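Local coordinates for AclR protein (Streptomyces galilaeus, PDB 2GEY) that is a putative hydroxylase of the SnoaL-like family, probably acting in the biosynthesis of aromatic polyketide antibiotics, at residues 14-20 with 59-65; 88-92 with 126-132; 103-107 with 116-120. All coordinates share one frame; numbering follows the deposited sequence.

Contact 1: residues 14-20 with 59-65; sequences VAAWNRW and PDLQLEV
N18 and L63 meet through a two-bond clasp that fastens the end of helix 3-18 to the start of edge strand 62-71, a helix-on-sheet packing within the alpha+beta barrel of the NTF2 clan. The carboxamide of N18 takes both backbone groups of L63: L63 N donates to N18 OD1 at 2.7 Å, almost straight at 174°, and N18 ND2 returns a bond to L63 O at 3.1 Å, both on lone pairs in the carbonyl plane. Beneath this clasp, the L63 side chain is the main bump. Its CD2 fits against CB and CD1 of W17, reaching W17 CD1 at 3.7 Å, while L63 CB meets V14 CG1. The hollow between V14 and W17 is thus filled by one leucine, and V65 CG2 settles against both methyls of V14. L61 CD1 touches W17 from the benzene side of its indole, at CE3.

Past the helix, W20, with positive phi, is the C' residue of a Schellman motif, and its indole lies against 59-62. The ring is sandwiched between two carbonyl oxygens: N18 O sits over the centre of one face, P59 O over the opposite face toward the rim. Q62 bends at chi2 (-72°) to place NE2 3.0 Å from N18 O. L61 O accepts from both Q62 NE2 and W20 NE1, the latter at 2.9 Å.

Contact 2: residues 88-92 with 126-132; sequences EFMGV and LLVRLGK
M90 pushes its terminal methyl into the angle between two leucines of the helix end, touching L130 CD1 with CE at 3.2 Å and L127 CD2 with CE at 3.4 Å. Both are shorter than usual carbon contact, so the exact position of the methyl is doubtful, though the packing is clearly close. The methionine runs extended to SD and then bends at chi3 (-46°), which turns the methyl onto the leucines, each of which its chain meets at about a right angle.

L130 is shared among three residues of the 88-92 loop. Besides M90, its CD1 lies in the plane of the F89 ring, at the edge, 3.8 Å from F89 CD2; its other branch, CD2, faces V92 CG1 at 4.0 Å. F89 also reaches L126 CD2 through CE2, and beyond the contact it meets F58 edge-to-face, so the phenyl group lies between the helix end and the loop that precedes strand 62-71.

K132 runs alongside V92 in the opposite direction, bending at chi2 and chi4, with CE 3.8 Å from V92 CG2. NZ then gives a weak bond of 3.3 Å to M90 O. L127 and K132 also pack on L133 of the second subunit, which places this cluster at the edge of the dimer interface.

M90 and G91, both at positive phi, form the centre of a type I' turn closed by F89 N to V92 O and V92 N to F89 O. G131, also at positive phi, ends helix 124-129, with K132 N bonded to L127 O and G131 N to V128 O. The arrangement is a tight beta turn packed against a Schellman-capped helix C terminus.

Contact 3: residues 103-107 with 116-120; sequences LVEEL and EHWDV
With chi1 at 164°, the imidazole of H117 stands beside its own carbonyl carbon, while E105 (chi1 -68°) carries its extended chain toward the same ring; in the conformer given for H117 the two meet through a weak bond, H117 NE2 to E105 OE2, at 3.3 Å and a bent 131°. Carboxylate and imidazole planes are steeply inclined. L107, also given as one of two conformers, lies alongside H117, pointing the same way, CD2 toward H117 CD2. ND1 of that ring bonds to H35, and E105 OE1 holds a glycerol, probably from the crystallisation liquor, consistent with a pocket on this face.

On the other face, E106 lays its CG 3.8 Å from W118 CE3. Its carboxylate bonds R74 and, on the second subunit, R78 and S67; R78 of that subunit also makes a cation-pi contact with W118.

The backbones run antiparallel. V104-V120 and E106-W118 are hydrogen-bonded pairs, E106 N reaching W118 O at 2.8 Å, whereas E105-D119 and L107-H117 are non-hydrogen-bonded. A water donates to V104 O and, weakly, to W118 O. This is the beta hairpin 98-110/113-122 in the curved sheet of an NTF2-like barrel, one face, with E105 and H117, probably lining a pocket, and the other, with E106 and W118, toward the partner subunit.

In the fold
From the N terminus, helix 3-18 is followed by helices 23-26 and 44-57 and the first short strands before contact 1 closes this loop by joining the helix end to edge strand 62-71. The chain then enters strand 74-84 and the turn at 88-92, where contact 2 opens. Strands 98-110 and 113-122 pair in contact 3, so this hairpin falls wholly within the longer loop that contact 2 completes at helix 124-129. Contact 1 precedes both others and crosses neither. Contacts 1 and 3 reach the same sheet, with centres 16 Å apart; contacts 2 and 3, 23 Å apart between centres, both touch the second subunit.

Contact 1: residues 14-20 with 59-65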
loop_
_atom_site.group_PDB
_atom_site.type_symbol
_atom_site.label_atom_id
_atom_site.label_comp_id
_atom_site.label_asym_id
_atom_site.label_seq_id
_atom_site.Cartn_x
_atom_site.Cartn_y
_atom_site.Cartn_z
ATOM N N VAL A 14 13.366 5.925 11.926
ATOM C CA VAL A 14 13.016 6.955 10.929
ATOM C C VAL A 14 14.043 8.101 10.955
ATOM O O VAL A 14 14.537 8.543 9.907
ATOM C CB VAL A 14 11.577 7.502 11.155
ATOM C CG1 VAL A 14 11.285 8.678 10.239
ATOM C CG2 VAL A 14 10.530 6.407 10.935
ATOM N N ALA A 15 14.389 8.565 12.151
ATOM C CA ALA A 15 15.362 9.653 12.280
ATOM C C ALA A 15 16.706 9.256 11.673
ATOM O O ALA A 15 17.348 10.080 11.033
ATOM C CB ALA A 15 15.536 10.060 13.723
ATOM N N ALA A 16 17.110 7.995 11.862
ATOM C CA ALA A 16 18.340 7.464 11.282
ATOM C C ALA A 16 18.309 7.537 9.754
ATOM O O ALA A 16 19.275 7.988 9.135
ATOM C CB ALA A 16 18.581 6.033 11.744
ATOM N N TRP A 17 17.203 7.091 9.156
ATOM C CA TRP A 17 16.996 7.250 7.715
ATOM C C TRP A 17 17.176 8.707 7.316
ATOM O O TRP A 17 17.825 9.009 6.322
ATOM C CB TRP A 17 15.592 6.800 7.295
ATOM C CG TRP A 17 15.532 5.367 6.839
ATOM C CD1 TRP A 17 14.830 4.354 7.407
ATOM C CD2 TRP A 17 16.208 4.806 5.712
ATOM N NE1 TRP A 17 15.030 3.188 6.704
ATOM C CE2 TRP A 17 15.878 3.439 5.663
ATOM C CE3 TRP A 17 17.067 5.328 4.743
ATOM C CZ2 TRP A 17 16.369 2.583 4.668
ATOM C CZ3 TRP A 17 17.556 4.476 3.756
ATOM C CH2 TRP A 17 17.200 3.118 3.732
ATOM N N ASN A 18 16.588 9.601 8.094
ATOM C CA ASN A 18 16.524 11.012 7.709
ATOM C C ASN A 18 17.828 11.779 7.873
ATOM O O ASN A 18 17.951 12.897 7.349
ATOM C CB ASN A 18 15.384 11.715 8.448
ATOM C CG ASN A 18 14.022 11.414 7.827
ATOM O OD1 ASN A 18 13.937 11.026 6.651
ATOM N ND2 ASN A 18 12.960 11.603 8.598
ATOM N N ARG A 19 18.777 11.200 8.600
ATOM C CA ARG A 19 20.160 11.697 8.600
ATOM C C ARG A 19 21.096 10.783 7.797
ATOM O O ARG A 19 22.325 10.944 7.825
ATOM C CB ARG A 19 20.669 11.926 10.029
ATOM C CG ARG A 19 20.755 10.715 10.870
ATOM C CD ARG A 19 21.510 10.968 12.194
ATOM N NE ARG A 19 21.701 9.680 12.833
ATOM C CZ ARG A 19 20.819 9.088 13.627
ATOM N NH1 ARG A 19 19.699 9.695 13.972
ATOM N NH2 ARG A 19 21.082 7.879 14.101
ATOM N N TRP A 20 20.502 9.858 7.046
ATOM C CA TRP A 20 21.227 8.994 6.114
ATOM C C TRP A 20 22.288 8.120 6.793
ATOM O O TRP A 20 23.411 7.976 6.286
ATOM C CB TRP A 20 21.813 9.844 4.977
ATOM C CG TRP A 20 20.786 10.796 4.466
ATOM C CD1 TRP A 20 19.611 10.476 3.853
ATOM C CD2 TRP A 20 20.805 12.220 4.576
ATOM N NE1 TRP A 20 18.908 11.610 3.560
ATOM C CE2 TRP A 20 19.614 12.698 3.997
ATOM C CE3 TRP A 20 21.707 13.140 5.118
ATOM C CZ2 TRP A 20 19.306 14.055 3.931
ATOM C CZ3 TRP A 20 21.398 14.490 5.056
ATOM C CH2 TRP A 20 20.214 14.935 4.458
ATOM N N PRO A 59 20.119 10.259 -2.409
ATOM C CA PRO A 59 20.974 10.632 -1.266
ATOM C C PRO A 59 20.385 11.659 -0.300
ATOM O O PRO A 59 20.900 11.815 0.813
ATOM C CB PRO A 59 22.223 11.196 -1.939
ATOM C CG PRO A 59 21.783 11.647 -3.267
ATOM C CD PRO A 59 20.722 10.675 -3.689
ATOM N N ASP A 60 19.334 12.353 -0.729
ATOM C CA ASP A 60 18.685 13.374 0.082
ATOM C C ASP A 60 17.302 12.934 0.548
ATOM O O ASP A 60 16.473 13.763 0.935
ATOM C CB ASP A 60 18.583 14.679 -0.712
ATOM C CG ASP A 60 17.782 14.537 -1.998
ATOM O OD1 ASP A 60 17.281 13.435 -2.321
ATOM O OD2 ASP A 60 17.661 15.552 -2.703
ATOM N N LEU A 61 17.039 11.633 0.521
ATOM C CA LEU A 61 15.687 11.162 0.786
ATOM C C LEU A 61 15.229 11.561 2.187
ATOM O O LEU A 61 16.043 11.696 3.114
ATOM C CB LEU A 61 15.558 9.653 0.569
ATOM C CG LEU A 61 16.348 8.729 1.497
ATOM C CD1 LEU A 61 15.604 8.478 2.811
ATOM C CD2 LEU A 61 16.640 7.406 0.784
ATOM N N GLN A 62 13.929 11.784 2.320
ATOM C CA GLN A 62 13.315 12.108 3.604
ATOM C C GLN A 62 12.055 11.286 3.779
ATOM O O GLN A 62 11.274 11.135 2.835
ATOM C CB GLN A 62 12.981 13.607 3.677
ATOM C CG GLN A 62 14.195 14.499 3.791
ATOM C CD GLN A 62 14.837 14.409 5.161
ATOM O OE1 GLN A 62 14.293 14.923 6.143
ATOM N NE2 GLN A 62 15.994 13.744 5.237
ATOM N N LEU A 63 11.885 10.737 4.977
ATOM C CA LEU A 63 10.696 9.979 5.349
ATOM C C LEU A 63 9.774 10.867 6.148
ATOM O O LEU A 63 10.194 11.442 7.157
ATOM C CB LEU A 63 11.060 8.780 6.220
ATOM C CG LEU A 63 11.604 7.538 5.525
ATOM C CD1 LEU A 63 12.837 7.849 4.726
ATOM C CD2 LEU A 63 11.885 6.474 6.566
ATOM N N GLU A 64 8.525 10.968 5.712
ATOM C CA GLU A 64 7.500 11.636 6.494
ATOM C C GLU A 64 6.553 10.585 7.046
ATOM O O GLU A 64 5.941 9.833 6.282
ATOM C CB GLU A 64 6.706 12.632 5.659
ATOM C CG GLU A 64 5.666 13.369 6.497
ATOM C CD GLU A 64 4.734 14.249 5.697
ATOM O OE1 GLU A 64 4.857 14.304 4.455
ATOM O OE2 GLU A 64 3.848 14.879 6.325
ATOM N N VAL A 65 6.438 10.529 8.371
ATOM C CA VAL A 65 5.515 9.590 9.005
ATOM C C VAL A 65 4.108 10.191 8.967
ATOM O O VAL A 65 3.813 11.197 9.625
ATOM C CB VAL A 65 5.955 9.232 10.445
ATOM C CG1 VAL A 65 4.955 8.287 11.099
ATOM C CG2 VAL A 65 7.363 8.631 10.419
#

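Contact 2: residues 88-92 with 126-132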
loop_
_atom_site.group_PDB
_atom_site.type_symbol
_atom_site.label_atom_id
_atom_site.label_comp_id
_atom_site.label_asym_id
_atom_site.label_seq_id
_atom_site.Cartn_x
_atom_site.Cartn_y
_atom_site.Cartn_z
ATOM N N GLU A 88 21.960 6.342 -10.376
ATOM C CA GLU A 88 21.264 5.364 -11.207
ATOM C C GLU A 88 20.383 4.463 -10.338
ATOM O O GLU A 88 20.782 4.028 -9.258
ATOM C CB GLU A 88 22.243 4.525 -12.040
ATOM C CG GLU A 88 21.567 3.728 -13.165
ATOM C CD GLU A 88 22.538 2.886 -13.981
ATOM O OE1 GLU A 88 22.199 1.725 -14.298
ATOM O OE2 GLU A 88 23.627 3.386 -14.333
ATOM N N PHE A 89 19.168 4.209 -10.820
ATOM C CA PHE A 89 18.217 3.370 -10.111
ATOM C C PHE A 89 17.358 2.594 -11.101
ATOM O O PHE A 89 16.817 3.173 -12.042
ATOM C CB PHE A 89 17.331 4.224 -9.202
ATOM C CG PHE A 89 16.540 3.423 -8.213
ATOM C CD1 PHE A 89 17.181 2.747 -7.185
ATOM C CD2 PHE A 89 15.164 3.331 -8.310
ATOM C CE1 PHE A 89 16.460 1.999 -6.270
ATOM C CE2 PHE A 89 14.432 2.582 -7.399
ATOM C CZ PHE A 89 15.081 1.918 -6.375
ATOM N N MET A 90 17.246 1.284 -10.877
ATOM C CA MET A 90 16.518 0.372 -11.767
ATOM C C MET A 90 16.919 0.538 -13.231
ATOM O O MET A 90 16.075 0.476 -14.125
ATOM C CB MET A 90 15.011 0.569 -11.625
ATOM C CG MET A 90 14.492 0.400 -10.219
ATOM S SD MET A 90 12.694 0.426 -10.114
ATOM C CE MET A 90 12.277 1.823 -11.135
ATOM N N GLY A 91 18.210 0.758 -13.466
ATOM C CA GLY A 91 18.739 0.926 -14.810
ATOM C C GLY A 91 18.477 2.280 -15.448
ATOM O O GLY A 91 18.819 2.486 -16.608
ATOM N N VAL A 92 17.886 3.208 -14.701
ATOM C CA VAL A 92 17.567 4.535 -15.226
ATOM C C VAL A 92 18.579 5.559 -14.724
ATOM O O VAL A 92 18.786 5.691 -13.520
ATOM C CB VAL A 92 16.150 4.971 -14.802
ATOM C CG1 VAL A 92 15.829 6.366 -15.336
ATOM C CG2 VAL A 92 15.135 3.959 -15.286
ATOM N N LEU A 126 7.030 6.637 -8.330
ATOM C CA LEU A 126 8.435 6.613 -8.713
ATOM C C LEU A 126 8.616 5.942 -10.067
ATOM O O LEU A 126 9.398 6.409 -10.903
ATOM C CB LEU A 126 9.269 5.885 -7.654
ATOM C CG LEU A 126 10.772 5.759 -7.928
ATOM C CD1 LEU A 126 11.415 7.131 -8.080
ATOM C CD2 LEU A 126 11.444 4.979 -6.809
ATOM N N LEU A 127 7.896 4.845 -10.286
ATOM C CA LEU A 127 7.973 4.140 -11.566
ATOM C C LEU A 127 7.546 5.030 -12.732
ATOM O O LEU A 127 8.126 4.948 -13.819
ATOM C CB LEU A 127 7.149 2.852 -11.539
ATOM C CG LEU A 127 7.664 1.763 -10.592
ATOM C CD1 LEU A 127 6.585 0.709 -10.357
ATOM C CD2 LEU A 127 8.944 1.126 -11.119
ATOM N N VAL A 128 6.553 5.885 -12.499
ATOM C CA VAL A 128 6.140 6.866 -13.500
ATOM C C VAL A 128 7.270 7.873 -13.764
ATOM O O VAL A 128 7.593 8.153 -14.923
ATOM C CB VAL A 128 4.837 7.584 -13.080
ATOM C CG1 VAL A 128 4.501 8.721 -14.045
ATOM C CG2 VAL A 128 3.694 6.592 -13.033
ATOM N N ARG A 129 7.876 8.397 -12.697
ATOM C CA ARG A 129 8.963 9.375 -12.821
ATOM C C ARG A 129 10.182 8.811 -13.536
ATOM O O ARG A 129 10.874 9.531 -14.269
ATOM C CB ARG A 129 9.382 9.906 -11.448
ATOM C CG ARG A 129 8.407 10.888 -10.846
ATOM C CD ARG A 129 8.418 12.239 -11.563
ATOM N NE ARG A 129 7.043 12.685 -11.777
ATOM C CZ ARG A 129 6.381 12.677 -12.937
ATOM N NH1 ARG A 129 6.952 12.286 -14.074
ATOM N NH2 ARG A 129 5.121 13.091 -12.955
ATOM N N LEU A 130 10.439 7.523 -13.334
ATOM C CA LEU A 130 11.550 6.856 -13.993
ATOM C C LEU A 130 11.209 6.333 -15.385
ATOM O O LEU A 130 12.064 5.736 -16.039
ATOM C CB LEU A 130 12.056 5.705 -13.126
ATOM C CG LEU A 130 12.650 6.147 -11.790
ATOM C CD1 LEU A 130 13.141 4.953 -11.042
ATOM C CD2 LEU A 130 13.770 7.142 -11.972
ATOM N N GLY A 131 9.968 6.546 -15.828
ATOM C CA GLY A 131 9.546 6.177 -17.174
ATOM C C GLY A 131 9.222 4.706 -17.366
ATOM O O GLY A 131 9.113 4.237 -18.508
ATOM N N LYS A 132 9.063 3.976 -16.266
ATOM C CA LYS A 132 8.741 2.550 -16.324
ATOM C C LYS A 132 7.251 2.340 -16.551
ATOM O O LYS A 132 6.837 1.294 -17.053
ATOM C CB LYS A 132 9.148 1.850 -15.029
ATOM C CG LYS A 132 10.629 1.932 -14.697
ATOM C CD LYS A 132 11.472 1.187 -15.718
ATOM C CE LYS A 132 12.855 0.870 -15.170
ATOM N NZ LYS A 132 12.777 -0.097 -14.039
#

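Contact 3: residues 103-107 with 116-120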
loop_
_atom_site.group_PDB
_atom_site.type_symbol
_atom_site.label_atom_id
_atom_site.label_comp_id
_atom_site.label_asym_id
_atom_site.label_seq_id
_atom_site.Cartn_x
_atom_site.Cartn_y
_atom_site.Cartn_z
ATOM N N LEU A 103 4.887 3.858 1.567
ATOM C CA LEU A 103 5.034 2.515 2.102
ATOM C C LEU A 103 4.432 2.406 3.488
ATOM O O LEU A 103 4.215 3.413 4.152
ATOM C CB LEU A 103 6.514 2.132 2.133
ATOM C CG LEU A 103 7.426 3.092 2.908
ATOM C CD1 LEU A 103 7.665 2.592 4.308
ATOM C CD2 LEU A 103 8.747 3.297 2.191
ATOM N N VAL A 104 4.173 1.173 3.899
ATOM C CA VAL A 104 3.848 0.868 5.274
ATOM C C VAL A 104 4.896 -0.130 5.745
ATOM O O VAL A 104 5.168 -1.132 5.074
ATOM C CB VAL A 104 2.422 0.297 5.452
ATOM C CG1 VAL A 104 2.206 -0.167 6.905
ATOM C CG2 VAL A 104 1.391 1.335 5.065
ATOM N N GLU A 105 5.509 0.162 6.888
ATOM C CA GLU A 105 6.430 -0.764 7.526
ATOM C C GLU A 105 5.788 -1.267 8.800
ATOM O O GLU A 105 5.248 -0.477 9.564
ATOM C CB GLU A 105 7.743 -0.067 7.869
ATOM C CG GLU A 105 8.530 0.319 6.631
ATOM C CD GLU A 105 9.916 0.817 6.927
ATOM O OE1 GLU A 105 10.072 2.055 7.075
ATOM O OE2 GLU A 105 10.858 -0.017 6.990
ATOM N N GLU A 106 5.867 -2.573 9.027
ATOM C CA GLU A 106 5.358 -3.174 10.244
ATOM C C GLU A 106 6.519 -3.889 10.909
ATOM O O GLU A 106 7.259 -4.617 10.249
ATOM C CB GLU A 106 4.199 -4.124 9.937
ATOM C CG GLU A 106 3.526 -4.721 11.163
ATOM C CD GLU A 106 2.393 -5.669 10.824
ATOM O OE1 GLU A 106 1.952 -5.721 9.647
ATOM O OE2 GLU A 106 1.921 -6.362 11.752
ATOM N N LEU A 107 6.660 -3.685 12.217
ATOM C CA LEU A 107 7.779 -4.226 12.983
ATOM C C LEU A 107 7.272 -4.931 14.230
ATOM O O LEU A 107 6.354 -4.443 14.886
ATOM C CB LEU A 107 8.732 -3.103 13.403
ATOM C CG LEU A 107 9.425 -2.275 12.317
ATOM C CD1 LEU A 107 10.347 -1.268 12.971
ATOM C CD2 LEU A 107 10.196 -3.145 11.339
ATOM N N GLU A 116 10.934 -9.196 13.504
ATOM C CA GLU A 116 10.231 -9.361 12.238
ATOM C C GLU A 116 9.925 -8.002 11.652
ATOM O O GLU A 116 9.559 -7.067 12.381
ATOM C CB GLU A 116 8.925 -10.150 12.411
ATOM C CG GLU A 116 9.126 -11.627 12.711
ATOM C CD GLU A 116 7.825 -12.407 12.717
ATOM O OE1 GLU A 116 7.041 -12.242 13.673
ATOM O OE2 GLU A 116 7.596 -13.209 11.780
ATOM N N HIS A 117 10.044 -7.925 10.329
ATOM C CA HIS A 117 9.840 -6.697 9.587
ATOM C C HIS A 117 9.069 -7.021 8.303
ATOM O O HIS A 117 9.525 -7.835 7.505
ATOM C CB HIS A 117 11.216 -6.076 9.302
ATOM C CG HIS A 117 11.211 -5.018 8.248
ATOM N ND1 HIS A 117 12.145 -4.981 7.234
ATOM C CD2 HIS A 117 10.387 -3.963 8.040
ATOM C CE1 HIS A 117 11.900 -3.945 6.452
ATOM N NE2 HIS A 117 10.841 -3.311 6.918
ATOM N N TRP A 118 7.903 -6.402 8.129
ATOM C CA TRP A 118 7.100 -6.556 6.919
ATOM C C TRP A 118 6.951 -5.197 6.244
ATOM O O TRP A 118 6.731 -4.186 6.926
ATOM C CB TRP A 118 5.693 -7.066 7.244
ATOM C CG TRP A 118 5.598 -8.354 7.980
ATOM C CD1 TRP A 118 5.407 -9.587 7.442
ATOM C CD2 TRP A 118 5.620 -8.535 9.401
ATOM N NE1 TRP A 118 5.322 -10.531 8.432
ATOM C CE2 TRP A 118 5.452 -9.916 9.647
ATOM C CE3 TRP A 118 5.755 -7.665 10.490
ATOM C CZ2 TRP A 118 5.431 -10.453 10.941
ATOM C CZ3 TRP A 118 5.742 -8.198 11.777
ATOM C CH2 TRP A 118 5.579 -9.578 11.990
ATOM N N ASP A 119 7.056 -5.154 4.919
ATOM C CA ASP A 119 6.799 -3.905 4.190
ATOM C C ASP A 119 5.769 -4.100 3.090
ATOM O O ASP A 119 5.647 -5.187 2.526
ATOM C CB ASP A 119 8.094 -3.298 3.619
ATOM C CG ASP A 119 8.756 -4.172 2.558
ATOM O OD1 ASP A 119 8.089 -4.571 1.575
ATOM O OD2 ASP A 119 9.975 -4.444 2.687
ATOM N N VAL A 120 5.020 -3.041 2.822
ATOM C CA VAL A 120 4.184 -2.947 1.639
ATOM C C VAL A 120 4.564 -1.626 1.001
ATOM O O VAL A 120 4.318 -0.554 1.572
ATOM C CB VAL A 120 2.681 -2.985 1.981
ATOM C CG1 VAL A 120 1.844 -2.736 0.738
ATOM C CG2 VAL A 120 2.310 -4.310 2.632
HETATM O O HOH W 1 3.689 -3.482 6.234
#